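Local coordinates for protein oxidoreductase, 2OG-Fe(II) oxygenase family (Burkholderia pseudomallei, PDB 6N1F) that binds an iron ion and probably acts as an oxidoreductase of the iron/ascorbate-dependent, 2OG-Fe(II) oxygenase family, at residues V55-Q69 with T112-F125. Numbering follows the deposited sequence.
Sequences VAFDAHELARIDALQ and TILNLLGDARRTRF
A salt-bridge network, with R122 and E61 at its middle, joins the start of helix 59-70 to the start of helix 120-130, in the layer of helices packed on the seven-stranded sheet. R122 grips E61 end-on: R122 NH1 bonds E61 OE1 at 3.1 Å and R122 NH2 bonds E61 OE2 at 3.1 Å. R122 NH1 also donates to A56 O (3.0 Å), in the carbonyl plane. The R122 chain is bent at chi2 and chi3. F57 CD1 lies over one face of its guanidinium, near the rim, the two planes 11° apart. R121 CD covers the opposite face. D119 caps helix 120-130 through R122 N and bridges R122 NH2. E61, A56 O and D119 together fix the rotation of this buried guanidinium. R121 is extended and takes D58 with two nitrogens. R121 NH1 meets D58 OD2 at 2.8 Å, almost straight, from above the carboxylate plane. A water links R121 NH1 to E61 OE2. E61 OE1 also accepts from D58 N (2.7 Å), tying the helix start to the network. Farther along, the contact is mostly apolar. T112 CG2 lies over one face of the R64 guanidinium. L116 CD1 meets I65 CG1 at 4.1 Å, and I113 CG1 meets L68 CB at 3.8 Å. F57, I65 and L117 also touch strand 218-227. Helices 59-69 and 112-117 run nearly antiparallel (153°), as helices packed on the major sheet of a double-stranded beta-helix oxygenase fold.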
ATOM      1  N   VAL A  55     -14.865  -2.700  -0.564  1.00 16.84           N
ATOM      2  CA  VAL A  55     -15.073  -2.825   0.878  1.00 22.42           C
ATOM      3  C   VAL A  55     -14.428  -1.663   1.629  1.00 25.01           C
ATOM      4  O   VAL A  55     -15.096  -0.944   2.375  1.00 20.45           O
ATOM      5  CB  VAL A  55     -14.538  -4.179   1.370  1.00 24.79           C
ATOM      6  CG1 VAL A  55     -14.423  -4.203   2.880  1.00 24.13           C
ATOM      7  CG2 VAL A  55     -15.424  -5.322   0.843  1.00 24.30           C
ATOM      8  N   ALA A  56     -13.118  -1.456   1.445  1.00 20.89           N
ATOM      9  CA  ALA A  56     -12.432  -0.473   2.286  1.00 18.85           C
ATOM     10  C   ALA A  56     -12.698   0.963   1.840  1.00 23.85           C
ATOM     11  O   ALA A  56     -12.829   1.864   2.681  1.00 25.05           O
ATOM     12  CB  ALA A  56     -10.928  -0.742   2.294  1.00 16.03           C
ATOM     13  N   PHE A  57     -12.731   1.203   0.529  1.00 19.70           N
ATOM     14  CA  PHE A  57     -12.977   2.521  -0.035  1.00 17.86           C
ATOM     15  C   PHE A  57     -14.056   2.394  -1.095  1.00 18.36           C
ATOM     16  O   PHE A  57     -13.951   1.544  -1.983  1.00 20.59           O
ATOM     17  CB  PHE A  57     -11.710   3.090  -0.646  1.00 20.22           C
ATOM     18  CG  PHE A  57     -10.628   3.309   0.343  1.00 27.13           C
ATOM     19  CD1 PHE A  57     -10.503   4.534   0.980  1.00 28.84           C
ATOM     20  CD2 PHE A  57      -9.739   2.300   0.656  1.00 29.81           C
ATOM     21  CE1 PHE A  57      -9.499   4.751   1.907  1.00 24.62           C
ATOM     22  CE2 PHE A  57      -8.733   2.510   1.586  1.00 29.86           C
ATOM     23  CZ  PHE A  57      -8.615   3.738   2.214  1.00 22.67           C
ATOM     24  N   ASP A  58     -15.098   3.210  -0.979  1.00 18.72           N
ATOM     25  CA  ASP A  58     -16.206   3.131  -1.910  1.00 22.05           C
ATOM     26  C   ASP A  58     -15.733   3.561  -3.296  1.00 25.13           C
ATOM     27  O   ASP A  58     -14.665   4.161  -3.451  1.00 21.86           O
ATOM     28  CB  ASP A  58     -17.379   3.982  -1.409  1.00 26.03           C
ATOM     29  CG  ASP A  58     -17.978   3.450  -0.100  1.00 29.38           C
ATOM     30  OD1 ASP A  58     -17.782   2.256   0.211  1.00 25.75           O
ATOM     31  OD2 ASP A  58     -18.653   4.219   0.621  1.00 29.63           O
ATOM     32  N   ALA A  59     -16.509   3.201  -4.323  1.00 21.13           N
ATOM     33  CA  ALA A  59     -16.064   3.501  -5.681  1.00 27.21           C
ATOM     34  C   ALA A  59     -16.020   5.007  -5.920  1.00 31.33           C
ATOM     35  O   ALA A  59     -15.070   5.521  -6.523  1.00 22.80           O
ATOM     36  CB  ALA A  59     -16.966   2.817  -6.709  1.00 23.09           C
ATOM     37  N   HIS A  60     -17.034   5.740  -5.447  1.00 23.25           N
ATOM     38  CA  HIS A  60     -16.999   7.179  -5.672  1.00 24.84           C
ATOM     39  C   HIS A  60     -15.843   7.831  -4.920  1.00 24.68           C
ATOM     40  O   HIS A  60     -15.337   8.859  -5.364  1.00 27.15           O
ATOM     41  CB  HIS A  60     -18.342   7.823  -5.306  1.00 31.15           C
ATOM     42  CG  HIS A  60     -18.607   7.881  -3.839  1.00 31.27           C
ATOM     43  ND1 HIS A  60     -19.264   6.875  -3.164  1.00 31.38           N
ATOM     44  CD2 HIS A  60     -18.319   8.833  -2.918  1.00 31.94           C
ATOM     45  CE1 HIS A  60     -19.365   7.201  -1.885  1.00 35.15           C
ATOM     46  NE2 HIS A  60     -18.804   8.385  -1.710  1.00 35.61           N
ATOM     47  N   GLU A  61     -15.399   7.234  -3.811  1.00 23.29           N
ATOM     48  CA  GLU A  61     -14.246   7.753  -3.084  1.00 27.35           C
ATOM     49  C   GLU A  61     -12.954   7.505  -3.849  1.00 30.25           C
ATOM     50  O   GLU A  61     -12.067   8.369  -3.888  1.00 27.56           O
ATOM     51  CB  GLU A  61     -14.165   7.108  -1.702  1.00 22.18           C
ATOM     52  CG  GLU A  61     -15.388   7.372  -0.812  1.00 30.28           C
ATOM     53  CD  GLU A  61     -15.283   6.679   0.538  1.00 30.20           C
ATOM     54  OE1 GLU A  61     -15.000   5.464   0.562  1.00 30.52           O
ATOM     55  OE2 GLU A  61     -15.455   7.352   1.579  1.00 28.44           O
ATOM     56  N   LEU A  62     -12.817   6.322  -4.447  1.00 21.86           N
ATOM     57  CA  LEU A  62     -11.646   6.070  -5.279  1.00 26.80           C
ATOM     58  C   LEU A  62     -11.646   6.982  -6.491  1.00 28.02           C
ATOM     59  O   LEU A  62     -10.590   7.472  -6.896  1.00 28.92           O
ATOM     60  CB  LEU A  62     -11.589   4.606  -5.706  1.00 24.79           C
ATOM     61  CG  LEU A  62     -11.248   3.687  -4.532  1.00 30.52           C
ATOM     62  CD1 LEU A  62     -10.920   2.289  -5.009  1.00 22.98           C
ATOM     63  CD2 LEU A  62     -10.102   4.260  -3.696  1.00 22.79           C
ATOM     64  N   ALA A  63     -12.818   7.211  -7.083  1.00 24.53           N
ATOM     65  CA  ALA A  63     -12.929   8.189  -8.161  1.00 26.69           C
ATOM     66  C   ALA A  63     -12.406   9.558  -7.728  1.00 29.59           C
ATOM     67  O   ALA A  63     -11.662  10.206  -8.471  1.00 33.68           O
ATOM     68  CB  ALA A  63     -14.382   8.288  -8.626  1.00 34.20           C
ATOM     69  N   ARG A  64     -12.760  10.002  -6.525  1.00 27.80           N
ATOM     70  CA  ARG A  64     -12.259  11.283  -6.043  1.00 36.14           C
ATOM     71  C   ARG A  64     -10.742  11.256  -5.896  1.00 34.77           C
ATOM     72  O   ARG A  64     -10.039  12.152  -6.383  1.00 31.01           O
ATOM     73  CB  ARG A  64     -12.922  11.642  -4.715  1.00 29.15           C
ATOM     74  CG  ARG A  64     -12.643  13.066  -4.260  1.00 36.65           C
ATOM     75  CD  ARG A  64     -13.278  13.342  -2.900  1.00 41.09           C
ATOM     76  NE  ARG A  64     -13.101  14.731  -2.472  1.00 44.88           N
ATOM     77  CZ  ARG A  64     -13.138  15.130  -1.202  1.00 51.66           C
ATOM     78  NH1 ARG A  64     -13.340  14.243  -0.235  1.00 55.69           N
ATOM     79  NH2 ARG A  64     -12.962  16.411  -0.895  1.00 51.27           N
ATOM     80  N   ILE A  65     -10.220  10.237  -5.211  1.00 32.64           N
ATOM     81  CA  ILE A  65      -8.774  10.111  -5.033  1.00 31.98           C
ATOM     82  C   ILE A  65      -8.067  10.174  -6.376  1.00 28.18           C
ATOM     83  O   ILE A  65      -7.045  10.857  -6.527  1.00 29.62           O
ATOM     84  CB  ILE A  65      -8.438   8.809  -4.285  1.00 33.04           C
ATOM     85  CG1 ILE A  65      -8.941   8.876  -2.843  1.00 33.12           C
ATOM     86  CG2 ILE A  65      -6.928   8.514  -4.367  1.00 24.89           C
ATOM     87  CD1 ILE A  65      -8.895   7.535  -2.152  1.00 35.19           C
ATOM     88  N   ASP A  66      -8.626   9.500  -7.382  1.00 31.84           N
ATOM     89  CA  ASP A  66      -8.016   9.487  -8.708  1.00 40.10           C
ATOM     90  C   ASP A  66      -7.971  10.883  -9.320  1.00 43.73           C
ATOM     91  O   ASP A  66      -6.947  11.285  -9.889  1.00 50.84           O
ATOM     92  CB  ASP A  66      -8.773   8.528  -9.623  1.00 47.95           C
ATOM     93  CG  ASP A  66      -7.845   7.675 -10.447  1.00 56.93           C
ATOM     94  OD1 ASP A  66      -6.626   7.963 -10.442  1.00 52.36           O
ATOM     95  OD2 ASP A  66      -8.326   6.714 -11.085  1.00 63.05           O
ATOM     96  N   ALA A  67      -9.072  11.635  -9.229  1.00 42.20           N
ATOM     97  CA  ALA A  67      -9.071  13.002  -9.745  1.00 39.08           C
ATOM     98  C   ALA A  67      -8.071  13.869  -8.992  1.00 40.54           C
ATOM     99  O   ALA A  67      -7.394  14.713  -9.588  1.00 47.68           O
ATOM    100  CB  ALA A  67     -10.473  13.607  -9.654  1.00 36.61           C
ATOM    101  N   LEU A  68      -7.953  13.663  -7.684  1.00 40.48           N
ATOM    102  CA  LEU A  68      -7.073  14.508  -6.885  1.00 44.65           C
ATOM    103  C   LEU A  68      -5.605  14.205  -7.150  1.00 43.56           C
ATOM    104  O   LEU A  68      -4.795  15.129  -7.285  1.00 50.33           O
ATOM    105  CB  LEU A  68      -7.395  14.343  -5.401  1.00 43.09           C
ATOM    106  CG  LEU A  68      -8.687  14.978  -4.891  1.00 37.86           C
ATOM    107  CD1 LEU A  68      -8.975  14.510  -3.476  1.00 33.63           C
ATOM    108  CD2 LEU A  68      -8.561  16.485  -4.928  1.00 44.36           C
ATOM    109  N   GLN A  69      -5.230  12.924  -7.221  1.00 37.38           N
ATOM    110  CA  GLN A  69      -3.811  12.609  -7.389  1.00 39.83           C
ATOM    111  C   GLN A  69      -3.287  13.090  -8.740  1.00 45.73           C
ATOM    112  O   GLN A  69      -2.113  13.477  -8.852  1.00 43.62           O
ATOM    113  CB  GLN A  69      -3.573  11.105  -7.192  1.00 32.12           C
ATOM    114  CG  GLN A  69      -4.368  10.199  -8.106  1.00 36.60           C
ATOM    115  CD  GLN A  69      -3.660   9.956  -9.416  1.00 38.68           C
ATOM    116  OE1 GLN A  69      -2.431  10.016  -9.482  1.00 35.81           O
ATOM    117  NE2 GLN A  69      -4.428   9.702 -10.471  1.00 42.71           N
ATOM    118  N   THR A 112      -6.164  16.540   1.311  1.00 44.79           N
ATOM    119  CA  THR A 112      -7.508  16.055   1.038  1.00 44.90           C
ATOM    120  C   THR A 112      -7.511  14.544   0.876  1.00 38.41           C
ATOM    121  O   THR A 112      -8.368  13.853   1.440  1.00 36.56           O
ATOM    122  CB  THR A 112      -8.056  16.738  -0.212  1.00 52.35           C
ATOM    123  OG1 THR A 112      -7.821  18.146  -0.113  1.00 56.24           O
ATOM    124  CG2 THR A 112      -9.553  16.482  -0.363  1.00 50.80           C
ATOM    125  N   ILE A 113      -6.547  14.007   0.125  1.00 31.86           N
ATOM    126  CA  ILE A 113      -6.444  12.559  -0.024  1.00 32.72           C
ATOM    127  C   ILE A 113      -6.202  11.917   1.331  1.00 34.17           C
ATOM    128  O   ILE A 113      -6.900  10.976   1.736  1.00 28.43           O
ATOM    129  CB  ILE A 113      -5.318  12.201  -1.011  1.00 28.83           C
ATOM    130  CG1 ILE A 113      -5.601  12.796  -2.388  1.00 31.17           C
ATOM    131  CG2 ILE A 113      -5.113  10.693  -1.053  1.00 26.85           C
ATOM    132  CD1 ILE A 113      -4.572  12.406  -3.428  1.00 35.94           C
ATOM    133  N   LEU A 114      -5.204  12.434   2.051  1.00 33.50           N
ATOM    134  CA  LEU A 114      -4.863  11.923   3.370  1.00 34.10           C
ATOM    135  C   LEU A 114      -6.050  11.970   4.327  1.00 40.13           C
ATOM    136  O   LEU A 114      -6.196  11.072   5.165  1.00 44.95           O
ATOM    137  CB  LEU A 114      -3.693  12.732   3.915  1.00 33.48           C
ATOM    138  CG  LEU A 114      -2.871  12.150   5.051  1.00 40.51           C
ATOM    139  CD1 LEU A 114      -2.722  10.665   4.895  1.00 32.68           C
ATOM    140  CD2 LEU A 114      -1.507  12.807   5.032  1.00 47.76           C
ATOM    141  N   ASN A 115      -6.899  13.006   4.223  1.00 34.04           N
ATOM    142  CA  ASN A 115      -8.070  13.119   5.095  1.00 37.70           C
ATOM    143  C   ASN A 115      -8.980  11.910   4.948  1.00 30.34           C
ATOM    144  O   ASN A 115      -9.532  11.415   5.938  1.00 36.08           O
ATOM    145  CB  ASN A 115      -8.869  14.395   4.785  1.00 41.84           C
ATOM    146  CG  ASN A 115      -8.252  15.660   5.378  1.00 46.00           C
ATOM    147  OD1 ASN A 115      -7.515  15.620   6.365  1.00 46.73           O
ATOM    148  ND2 ASN A 115      -8.572  16.802   4.774  1.00 46.82           N
ATOM    149  N   LEU A 116      -9.172  11.441   3.716  1.00 28.42           N
ATOM    150  CA  LEU A 116      -9.957  10.236   3.490  1.00 33.76           C
ATOM    151  C   LEU A 116      -9.278   9.023   4.104  1.00 34.06           C
ATOM    152  O   LEU A 116      -9.926   8.193   4.755  1.00 25.40           O
ATOM    153  CB  LEU A 116     -10.162  10.022   1.991  1.00 37.53           C
ATOM    154  CG  LEU A 116     -11.454  10.580   1.420  1.00 42.36           C
ATOM    155  CD1 LEU A 116     -11.333  10.760  -0.080  1.00 44.91           C
ATOM    156  CD2 LEU A 116     -12.580   9.633   1.746  1.00 44.14           C
ATOM    157  N   LEU A 117      -7.969   8.887   3.872  1.00 27.59           N
ATOM    158  CA  LEU A 117      -7.258   7.715   4.363  1.00 26.98           C
ATOM    159  C   LEU A 117      -7.323   7.634   5.878  1.00 31.81           C
ATOM    160  O   LEU A 117      -7.370   6.534   6.444  1.00 28.31           O
ATOM    161  CB  LEU A 117      -5.801   7.748   3.888  1.00 26.64           C
ATOM    162  CG  LEU A 117      -5.564   7.695   2.381  1.00 26.36           C
ATOM    163  CD1 LEU A 117      -4.060   7.536   2.098  1.00 30.34           C
ATOM    164  CD2 LEU A 117      -6.355   6.555   1.747  1.00 25.60           C
ATOM    165  N   GLY A 118      -7.367   8.784   6.545  1.00 28.89           N
ATOM    166  CA  GLY A 118      -7.315   8.791   7.984  1.00 29.34           C
ATOM    167  C   GLY A 118      -8.615   9.175   8.645  1.00 31.30           C
ATOM    168  O   GLY A 118      -8.612   9.560   9.817  1.00 33.26           O
ATOM    169  N   ASP A 119      -9.732   9.100   7.923  1.00 27.67           N
ATOM    170  CA  ASP A 119     -10.979   9.497   8.546  1.00 32.63           C
ATOM    171  C   ASP A 119     -11.430   8.415   9.526  1.00 28.74           C
ATOM    172  O   ASP A 119     -10.831   7.341   9.626  1.00 33.78           O
ATOM    173  CB  ASP A 119     -12.046   9.796   7.492  1.00 31.00           C
ATOM    174  CG  ASP A 119     -12.411   8.582   6.642  1.00 35.59           C
ATOM    175  OD1 ASP A 119     -12.034   7.437   6.977  1.00 32.21           O
ATOM    176  OD2 ASP A 119     -13.097   8.783   5.619  1.00 33.85           O
ATOM    177  N   ALA A 120     -12.507   8.710  10.253  1.00 28.90           N
ATOM    178  CA  ALA A 120     -12.951   7.822  11.324  1.00 33.34           C
ATOM    179  C   ALA A 120     -13.298   6.437  10.792  1.00 29.05           C
ATOM    180  O   ALA A 120     -12.966   5.420  11.415  1.00 27.26           O
ATOM    181  CB  ALA A 120     -14.155   8.434  12.048  1.00 32.56           C
ATOM    182  N   ARG A 121     -13.978   6.377   9.648  1.00 26.88           N
ATOM    183  CA  ARG A 121     -14.312   5.084   9.059  1.00 30.01           C
ATOM    184  C   ARG A 121     -13.057   4.254   8.798  1.00 26.36           C
ATOM    185  O   ARG A 121     -13.002   3.074   9.157  1.00 26.02           O
ATOM    186  CB  ARG A 121     -15.105   5.290   7.770  1.00 32.38           C
ATOM    187  CG  ARG A 121     -15.326   4.030   6.966  1.00 24.51           C
ATOM    188  CD  ARG A 121     -16.136   4.338   5.713  1.00 26.06           C
ATOM    189  NE  ARG A 121     -16.241   3.163   4.858  1.00 31.45           N
ATOM    190  CZ  ARG A 121     -16.842   3.133   3.673  1.00 26.29           C
ATOM    191  NH1 ARG A 121     -17.420   4.221   3.174  1.00 25.26           N
ATOM    192  NH2 ARG A 121     -16.858   2.000   2.987  1.00 27.94           N
ATOM    193  N   ARG A 122     -12.025   4.859   8.207  1.00 24.95           N
ATOM    194  CA  ARG A 122     -10.822   4.084   7.910  1.00 26.21           C
ATOM    195  C   ARG A 122     -10.026   3.770   9.168  1.00 29.83           C
ATOM    196  O   ARG A 122      -9.446   2.686   9.275  1.00 24.23           O
ATOM    197  CB  ARG A 122      -9.948   4.822   6.903  1.00 27.70           C
ATOM    198  CG  ARG A 122      -9.975   4.207   5.504  1.00 22.89           C
ATOM    199  CD  ARG A 122     -11.374   4.130   4.932  1.00 22.76           C
ATOM    200  NE  ARG A 122     -11.904   5.458   4.693  1.00 23.55           N
ATOM    201  CZ  ARG A 122     -12.913   5.725   3.877  1.00 25.98           C
ATOM    202  NH1 ARG A 122     -13.508   4.748   3.203  1.00 23.16           N
ATOM    203  NH2 ARG A 122     -13.324   6.975   3.730  1.00 31.28           N
ATOM    204  N   THR A 123     -10.008   4.690  10.136  1.00 31.84           N
ATOM    205  CA  THR A 123      -9.278   4.451  11.377  1.00 34.25           C
ATOM    206  C   THR A 123      -9.867   3.275  12.148  1.00 32.83           C
ATOM    207  O   THR A 123      -9.133   2.435  12.680  1.00 31.39           O
ATOM    208  CB  THR A 123      -9.292   5.715  12.237  1.00 38.46           C
ATOM    209  OG1 THR A 123      -8.782   6.809  11.470  1.00 37.95           O
ATOM    210  CG2 THR A 123      -8.443   5.522  13.494  1.00 34.57           C
ATOM    211  N   ARG A 124     -11.196   3.214  12.249  1.00 33.43           N
ATOM    212  CA  ARG A 124     -11.820   2.053  12.872  1.00 28.77           C
ATOM    213  C   ARG A 124     -11.550   0.790  12.064  1.00 28.59           C
ATOM    214  O   ARG A 124     -11.267  -0.268  12.636  1.00 26.15           O
ATOM    215  CB  ARG A 124     -13.320   2.265  13.011  1.00 27.12           C
ATOM    216  CG  ARG A 124     -13.734   3.287  14.046  1.00 28.46           C
ATOM    217  CD  ARG A 124     -13.359   2.831  15.442  1.00 42.56           C
ATOM    218  NE  ARG A 124     -14.144   3.532  16.452  1.00 52.12           N
ATOM    219  CZ  ARG A 124     -13.974   3.395  17.762  1.00 49.95           C
ATOM    220  NH1 ARG A 124     -13.034   2.581  18.231  1.00 45.43           N
ATOM    221  NH2 ARG A 124     -14.741   4.080  18.601  1.00 46.58           N
ATOM    222  N   PHE A 125     -11.651   0.889  10.734  1.00 24.79           N
ATOM    223  CA  PHE A 125     -11.521  -0.275   9.858  1.00 25.66           C
ATOM    224  C   PHE A 125     -10.140  -0.903   9.976  1.00 27.68           C
ATOM    225  O   PHE A 125     -10.013  -2.120  10.114  1.00 26.32           O
ATOM    226  CB  PHE A 125     -11.812   0.143   8.415  1.00 23.13           C
ATOM    227  CG  PHE A 125     -11.726  -0.976   7.402  1.00 31.09           C
ATOM    228  CD1 PHE A 125     -12.836  -1.750   7.106  1.00 29.97           C
ATOM    229  CD2 PHE A 125     -10.546  -1.215   6.707  1.00 28.33           C
ATOM    230  CE1 PHE A 125     -12.770  -2.765   6.169  1.00 32.68           C
ATOM    231  CE2 PHE A 125     -10.473  -2.226   5.750  1.00 23.92           C
ATOM    232  CZ  PHE A 125     -11.587  -3.007   5.484  1.00 27.14           C
TER
HETATM  233  O   HOH W   1     -15.813   0.264   5.402  0.51 18.05           O
HETATM  234  O   HOH W   2     -17.099   7.040   3.841  1.00 23.67           O